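Type III Pentaketide Synthase (Neurospora crassa, PDB 3EUO) probably acts as an acyltransferase of the chalcone and stilbene synthase family, a type III polyketide synthase that builds pentaketide chains. Local coordinates at residues V181-E186 against D246-K251; K287-D292 against P314-A319. All blocks are in the same frame, centred on the assembly; numbering follows the deposited sequence.

Interaction 1: V181-E186 against D246-K251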
loop_
_atom_site.group_PDB
_atom_site.type_symbol
_atom_site.label_atom_id
_atom_site.label_comp_id
_atom_site.label_asym_id
_atom_site.label_seq_id
_atom_site.Cartn_x
_atom_site.Cartn_y
_atom_site.Cartn_z
ATOM N N VAL A 181 10.065 -10.289 -18.302
ATOM C CA VAL A 181 10.415 -11.509 -19.026
ATOM C C VAL A 181 11.929 -11.781 -18.999
ATOM O O VAL A 181 12.340 -12.913 -18.734
ATOM C CB VAL A 181 9.826 -11.530 -20.475
ATOM C CG1 VAL A 181 10.367 -10.382 -21.314
ATOM C CG2 VAL A 181 10.078 -12.886 -21.171
ATOM N N ARG A 182 12.751 -10.751 -19.227
ATOM C CA ARG A 182 14.211 -10.938 -19.275
ATOM C C ARG A 182 14.789 -11.349 -17.921
ATOM O O ARG A 182 15.722 -12.163 -17.860
ATOM C CB ARG A 182 14.923 -9.686 -19.819
ATOM C CG ARG A 182 14.753 -9.458 -21.332
ATOM C CD ARG A 182 15.613 -10.434 -22.153
ATOM N NE ARG A 182 17.033 -10.336 -21.802
ATOM C CZ ARG A 182 17.874 -9.419 -22.291
ATOM N NH1 ARG A 182 17.448 -8.510 -23.162
ATOM N NH2 ARG A 182 19.142 -9.402 -21.894
ATOM N N SER A 183 14.228 -10.789 -16.848
ATOM C CA SER A 183 14.619 -11.138 -15.482
ATOM C C SER A 183 14.305 -12.604 -15.204
ATOM O O SER A 183 15.122 -13.339 -14.648
ATOM C CB SER A 183 13.874 -10.257 -14.476
ATOM O OG SER A 183 13.937 -10.820 -13.177
ATOM N N GLU A 184 13.109 -13.026 -15.593
ATOM C CA GLU A 184 12.703 -14.415 -15.391
ATOM C C GLU A 184 13.577 -15.367 -16.206
ATOM O O GLU A 184 14.038 -16.390 -15.684
ATOM C CB GLU A 184 11.212 -14.601 -15.693
ATOM C CG GLU A 184 10.297 -14.034 -14.577
ATOM C CD GLU A 184 10.455 -14.788 -13.251
ATOM O OE1 GLU A 184 10.443 -16.040 -13.275
ATOM O OE2 GLU A 184 10.592 -14.134 -12.190
ATOM N N LEU A 185 13.818 -15.014 -17.469
ATOM C CA LEU A 185 14.642 -15.837 -18.350
ATOM C C LEU A 185 16.051 -16.003 -17.787
ATOM O O LEU A 185 16.639 -17.082 -17.865
ATOM C CB LEU A 185 14.698 -15.242 -19.762
ATOM C CG LEU A 185 13.445 -15.369 -20.639
ATOM C CD1 LEU A 185 13.626 -14.567 -21.911
ATOM C CD2 LEU A 185 13.161 -16.838 -20.975
ATOM N N GLU A 186 16.580 -14.923 -17.225
ATOM C CA GLU A 186 17.918 -14.946 -16.641
ATOM C C GLU A 186 17.984 -15.911 -15.462
ATOM O O GLU A 186 18.938 -16.679 -15.330
ATOM C CB GLU A 186 18.346 -13.548 -16.201
ATOM C CG GLU A 186 19.694 -13.566 -15.504
ATOM C CD GLU A 186 20.341 -12.212 -15.394
ATOM O OE1 GLU A 186 20.705 -11.837 -14.259
ATOM O OE2 GLU A 186 20.503 -11.529 -16.429
ATOM N N ASP A 246 14.031 -6.972 -6.238
ATOM C CA ASP A 246 15.277 -7.372 -6.889
ATOM C C ASP A 246 15.793 -6.192 -7.701
ATOM O O ASP A 246 14.996 -5.376 -8.165
ATOM C CB ASP A 246 15.007 -8.542 -7.841
ATOM C CG ASP A 246 16.267 -9.275 -8.238
ATOM O OD1 ASP A 246 16.683 -10.185 -7.494
ATOM O OD2 ASP A 246 16.839 -8.954 -9.306
ATOM N N PRO A 247 17.125 -6.075 -7.865
ATOM C CA PRO A 247 17.611 -5.046 -8.797
ATOM C C PRO A 247 17.026 -5.166 -10.209
ATOM O O PRO A 247 17.055 -4.189 -10.963
ATOM C CB PRO A 247 19.133 -5.261 -8.820
ATOM C CG PRO A 247 19.376 -6.568 -8.146
ATOM C CD PRO A 247 18.232 -6.780 -7.198
ATOM N N MET A 248 16.496 -6.342 -10.553
ATOM C CA MET A 248 15.862 -6.573 -11.855
ATOM C C MET A 248 14.344 -6.468 -11.838
ATOM O O MET A 248 13.696 -6.897 -12.801
ATOM C CB MET A 248 16.186 -7.976 -12.368
ATOM C CG MET A 248 17.602 -8.242 -12.627
ATOM S SD MET A 248 17.805 -9.807 -13.510
ATOM C CE MET A 248 19.518 -9.489 -13.885
ATOM N N GLY A 249 13.777 -5.950 -10.748
ATOM C CA GLY A 249 12.322 -5.876 -10.595
ATOM C C GLY A 249 11.846 -6.700 -9.414
ATOM O O GLY A 249 12.262 -6.458 -8.279
ATOM N N TRP A 250 10.963 -7.662 -9.686
ATOM C CA TRP A 250 10.505 -8.613 -8.681
ATOM C C TRP A 250 10.588 -10.030 -9.229
ATOM O O TRP A 250 10.189 -10.289 -10.373
ATOM C CB TRP A 250 9.069 -8.307 -8.227
ATOM C CG TRP A 250 8.932 -7.023 -7.466
ATOM C CD1 TRP A 250 8.839 -6.877 -6.107
ATOM C CD2 TRP A 250 8.874 -5.697 -8.018
ATOM N NE1 TRP A 250 8.725 -5.545 -5.783
ATOM C CE2 TRP A 250 8.747 -4.801 -6.934
ATOM C CE3 TRP A 250 8.906 -5.181 -9.323
ATOM C CZ2 TRP A 250 8.662 -3.409 -7.113
ATOM C CZ3 TRP A 250 8.836 -3.797 -9.502
ATOM C CH2 TRP A 250 8.710 -2.930 -8.397
ATOM N N LYS A 251 11.117 -10.939 -8.407
ATOM C CA LYS A 251 11.235 -12.351 -8.769
ATOM C C LYS A 251 10.073 -13.158 -8.210
ATOM O O LYS A 251 9.793 -13.112 -7.006
ATOM C CB LYS A 251 12.549 -12.937 -8.246
ATOM C CG LYS A 251 13.816 -12.237 -8.744
ATOM C CD LYS A 251 14.197 -12.669 -10.156
ATOM C CE LYS A 251 15.573 -12.149 -10.507
ATOM N NZ LYS A 251 15.911 -12.370 -11.948
HETATM O O HOH W 1 11.400 -11.500 -12.468
HETATM O O HOH W 2 18.805 -12.371 -11.539
#
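The first turns of helix 181-191 pass strand 249-251 with axes 8.9 Å apart at their closest and crossing at -41°, Ser183 lying nearest the turn at Met248 and Glu184 nearest Lys251. Ser183 OG, anti to the backbone N (chi1 163°), reaches over to Lys251 and accepts a hydrogen bond from NZ at 2.8 Å. Lys251 gets there by bending at chi2 (-79°) and then running extended, so that CD and CE lie alongside the same hydroxyl and NZ ends against the helix backbone, where it also gives Ser183 O a weak bond of 3.0 Å. Ser187 OG, one turn on, and a water 2.9 Å from NZ are further partners of the ammonium. An alanine here would remove NZ, and helix and strand would probably lose the bonds it makes to both oxygens of Ser183 and to Ser187 OG. The strand belongs to a beta hairpin, 241-246 paired antiparallel with 249-254, whose type I turn runs from Asp246 to Gly249; the helix is thus packed against the tip of a two-stranded ribbon. An Asx turn braces that tip: Met248 N donates to the anti lone pair of Asp246 OD2 at 2.9 Å. Met248 CB rests on Ser183 OG and CB, and its extended side chain crosses that of Glu186 at about a right angle. On the other flank a second water accepts from Ser183 OG at 2.7 Å and donates to Glu184 OE2 and Trp250 O, knitting helix side chains to the strand backbone. Glu184 bends at chi2 to bring OE2 to this water, while its OE1 forms a salt bridge with Arg195. The CB of Trp250 points away from the helix, and NE1 is hydrogen-bonded to Ser114 OG of the second subunit.

Interaction 2: K287-D292 against P314-A319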
loop_
_atom_site.group_PDB
_atom_site.type_symbol
_atom_site.label_atom_id
_atom_site.label_comp_id
_atom_site.label_asym_id
_atom_site.label_seq_id
_atom_site.Cartn_x
_atom_site.Cartn_y
_atom_site.Cartn_z
ATOM N N LYS A 287 -26.469 -23.661 -2.717
ATOM C CA LYS A 287 -25.334 -24.551 -2.967
ATOM C C LYS A 287 -24.388 -23.938 -4.010
ATOM O O LYS A 287 -24.815 -23.096 -4.796
ATOM C CB LYS A 287 -25.821 -25.950 -3.390
ATOM C CG LYS A 287 -26.485 -26.024 -4.762
ATOM C CD LYS A 287 -26.849 -27.460 -5.151
ATOM C CE LYS A 287 -27.633 -27.505 -6.454
ATOM N NZ LYS A 287 -28.956 -26.822 -6.334
ATOM N N PRO A 288 -23.099 -24.340 -3.999
ATOM C CA PRO A 288 -22.092 -23.755 -4.901
ATOM C C PRO A 288 -22.541 -23.644 -6.363
ATOM O O PRO A 288 -22.370 -22.591 -6.981
ATOM C CB PRO A 288 -20.910 -24.718 -4.767
ATOM C CG PRO A 288 -21.031 -25.246 -3.390
ATOM C CD PRO A 288 -22.505 -25.362 -3.114
ATOM N N ALA A 289 -23.130 -24.715 -6.895
ATOM C CA ALA A 289 -23.592 -24.748 -8.284
ATOM C C ALA A 289 -24.743 -23.776 -8.572
ATOM O O ALA A 289 -25.044 -23.507 -9.734
ATOM C CB ALA A 289 -23.973 -26.178 -8.688
ATOM N N ASP A 290 -25.376 -23.251 -7.520
ATOM C CA ASP A 290 -26.446 -22.254 -7.671
ATOM C C ASP A 290 -25.926 -20.895 -8.134
ATOM O O ASP A 290 -26.688 -20.093 -8.664
ATOM C CB ASP A 290 -27.214 -22.055 -6.352
ATOM C CG ASP A 290 -28.042 -23.270 -5.946
ATOM O OD1 ASP A 290 -28.362 -24.120 -6.806
ATOM O OD2 ASP A 290 -28.393 -23.366 -4.748
ATOM N N PHE A 291 -24.639 -20.629 -7.913
ATOM C CA PHE A 291 -24.070 -19.304 -8.175
ATOM C C PHE A 291 -23.270 -19.268 -9.464
ATOM O O PHE A 291 -22.825 -20.308 -9.964
ATOM C CB PHE A 291 -23.139 -18.885 -7.026
ATOM C CG PHE A 291 -23.809 -18.846 -5.686
ATOM C CD1 PHE A 291 -24.395 -17.670 -5.222
ATOM C CD2 PHE A 291 -23.859 -19.984 -4.886
ATOM C CE1 PHE A 291 -25.023 -17.629 -3.978
ATOM C CE2 PHE A 291 -24.480 -19.950 -3.634
ATOM C CZ PHE A 291 -25.066 -18.766 -3.185
ATOM N N ASP A 292 -23.092 -18.059 -9.993
ATOM C CA ASP A 292 -22.038 -17.800 -10.963
ATOM C C ASP A 292 -20.769 -17.521 -10.178
ATOM O O ASP A 292 -20.825 -16.965 -9.090
ATOM C CB ASP A 292 -22.395 -16.617 -11.854
ATOM C CG ASP A 292 -23.219 -17.032 -13.068
ATOM O OD1 ASP A 292 -23.097 -18.202 -13.508
ATOM O OD2 ASP A 292 -23.987 -16.186 -13.578
ATOM N N PRO A 314 -17.283 -25.792 -16.088
ATOM C CA PRO A 314 -16.495 -24.649 -16.559
ATOM C C PRO A 314 -17.365 -23.434 -16.858
ATOM O O PRO A 314 -16.904 -22.299 -16.728
ATOM C CB PRO A 314 -15.877 -25.161 -17.867
ATOM C CG PRO A 314 -15.909 -26.629 -17.767
ATOM C CD PRO A 314 -17.125 -26.965 -16.968
ATOM N N GLU A 315 -18.614 -23.679 -17.249
ATOM C CA GLU A 315 -19.546 -22.616 -17.576
ATOM C C GLU A 315 -19.923 -21.773 -16.359
ATOM O O GLU A 315 -20.290 -20.607 -16.506
ATOM C CB GLU A 315 -20.797 -23.187 -18.249
ATOM C CG GLU A 315 -20.566 -23.597 -19.708
ATOM C CD GLU A 315 -19.860 -24.939 -19.857
ATOM O OE1 GLU A 315 -19.854 -25.734 -18.892
ATOM O OE2 GLU A 315 -19.308 -25.200 -20.951
ATOM N N HIS A 316 -19.815 -22.365 -15.171
ATOM C CA HIS A 316 -20.019 -21.636 -13.922
ATOM C C HIS A 316 -19.003 -20.510 -13.777
ATOM O O HIS A 316 -19.307 -19.477 -13.196
ATOM C CB HIS A 316 -19.926 -22.562 -12.716
ATOM C CG HIS A 316 -21.181 -23.331 -12.449
ATOM N ND1 HIS A 316 -21.540 -24.444 -13.177
ATOM C CD2 HIS A 316 -22.156 -23.148 -11.529
ATOM C CE1 HIS A 316 -22.690 -24.912 -12.721
ATOM N NE2 HIS A 316 -23.086 -24.141 -11.722
ATOM N N MET A 317 -17.800 -20.731 -14.304
ATOM C CA MET A 317 -16.745 -19.721 -14.305
ATOM C C MET A 317 -16.384 -19.275 -15.729
ATOM O O MET A 317 -15.215 -19.031 -16.018
ATOM C CB MET A 317 -15.489 -20.262 -13.615
ATOM C CG MET A 317 -15.631 -20.545 -12.133
ATOM S SD MET A 317 -14.186 -21.420 -11.466
ATOM C CE MET A 317 -13.865 -22.537 -12.755
ATOM N N ARG A 318 -17.391 -19.146 -16.596
ATOM C CA ARG A 318 -17.188 -18.848 -18.028
ATOM C C ARG A 318 -16.371 -17.577 -18.325
ATOM O O ARG A 318 -15.557 -17.554 -19.254
ATOM C CB ARG A 318 -18.538 -18.792 -18.758
ATOM C CG ARG A 318 -19.495 -17.731 -18.231
ATOM C CD ARG A 318 -20.912 -18.014 -18.687
ATOM N NE ARG A 318 -21.891 -17.143 -18.040
ATOM C CZ ARG A 318 -22.368 -17.324 -16.810
ATOM N NH1 ARG A 318 -21.946 -18.336 -16.058
ATOM N NH2 ARG A 318 -23.268 -16.482 -16.324
ATOM N N ALA A 319 -16.600 -16.523 -17.546
ATOM C CA ALA A 319 -15.850 -15.272 -17.704
ATOM C C ALA A 319 -14.382 -15.409 -17.265
ATOM O O ALA A 319 -13.501 -14.734 -17.804
ATOM C CB ALA A 319 -16.546 -14.141 -16.956
#
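Within the thiolase-like fold, the loop that leads into edge strand 292-295 of the large mixed sheet meets the 3-10 turn 314-316 and the start of helix 318-327. Arg318 and Asp292 carry the charge: the guanidinium approaches end-on, NH1 to OD1 at 2.8 Å and NH2 to OD2 at 2.9 Å. The pairing is bidentate but not coplanar, for carboxylate and guanidinium are turned 60° apart, and both nitrogens meet their oxygens from above the carboxylate plane. The arginine chain runs extended from CG to NE, and NH1 also donates to Glu315 O, tying the guanidinium back to its own 3-10 turn. Asp292 OD2 has a further partner in Lys357 N, so the carboxylate is held by main chain as well as by charge. The imidazole of His316 presents its CD2-NE2 edge to the carbonyls of Ala289 and Phe291, CD2 lying 3.3 Å from Phe291 O. Thr313 OG1 is hydrogen-bonded to ND1; with NE2 also bonded, the ring's rotation is probably fixed from two nitrogens. Beside CD2, NE2 donates to Ala289 O at 2.9 Å, the oxygen 1° out of the ring plane and the bond falling on a carbonyl lone pair.

In the fold
Interactions 1 and 2 lie on opposite sides of the chain's centre, their own centres 36 Å apart and their nearest atoms about 24 Å from each other. They follow one another along the chain. Interaction 1 brings together segments from the two family regions, N-terminal and C-terminal, at a hairpin that adjoins the second subunit; interaction 2 stays within the C-terminal region, beside an outermost strand of the mixed sheet, and no other protein chain of the assembly touches its segments. Cys143, present as a sulfinic acid and consistent with the nucleophilic cysteine of the family, belongs to neither contact.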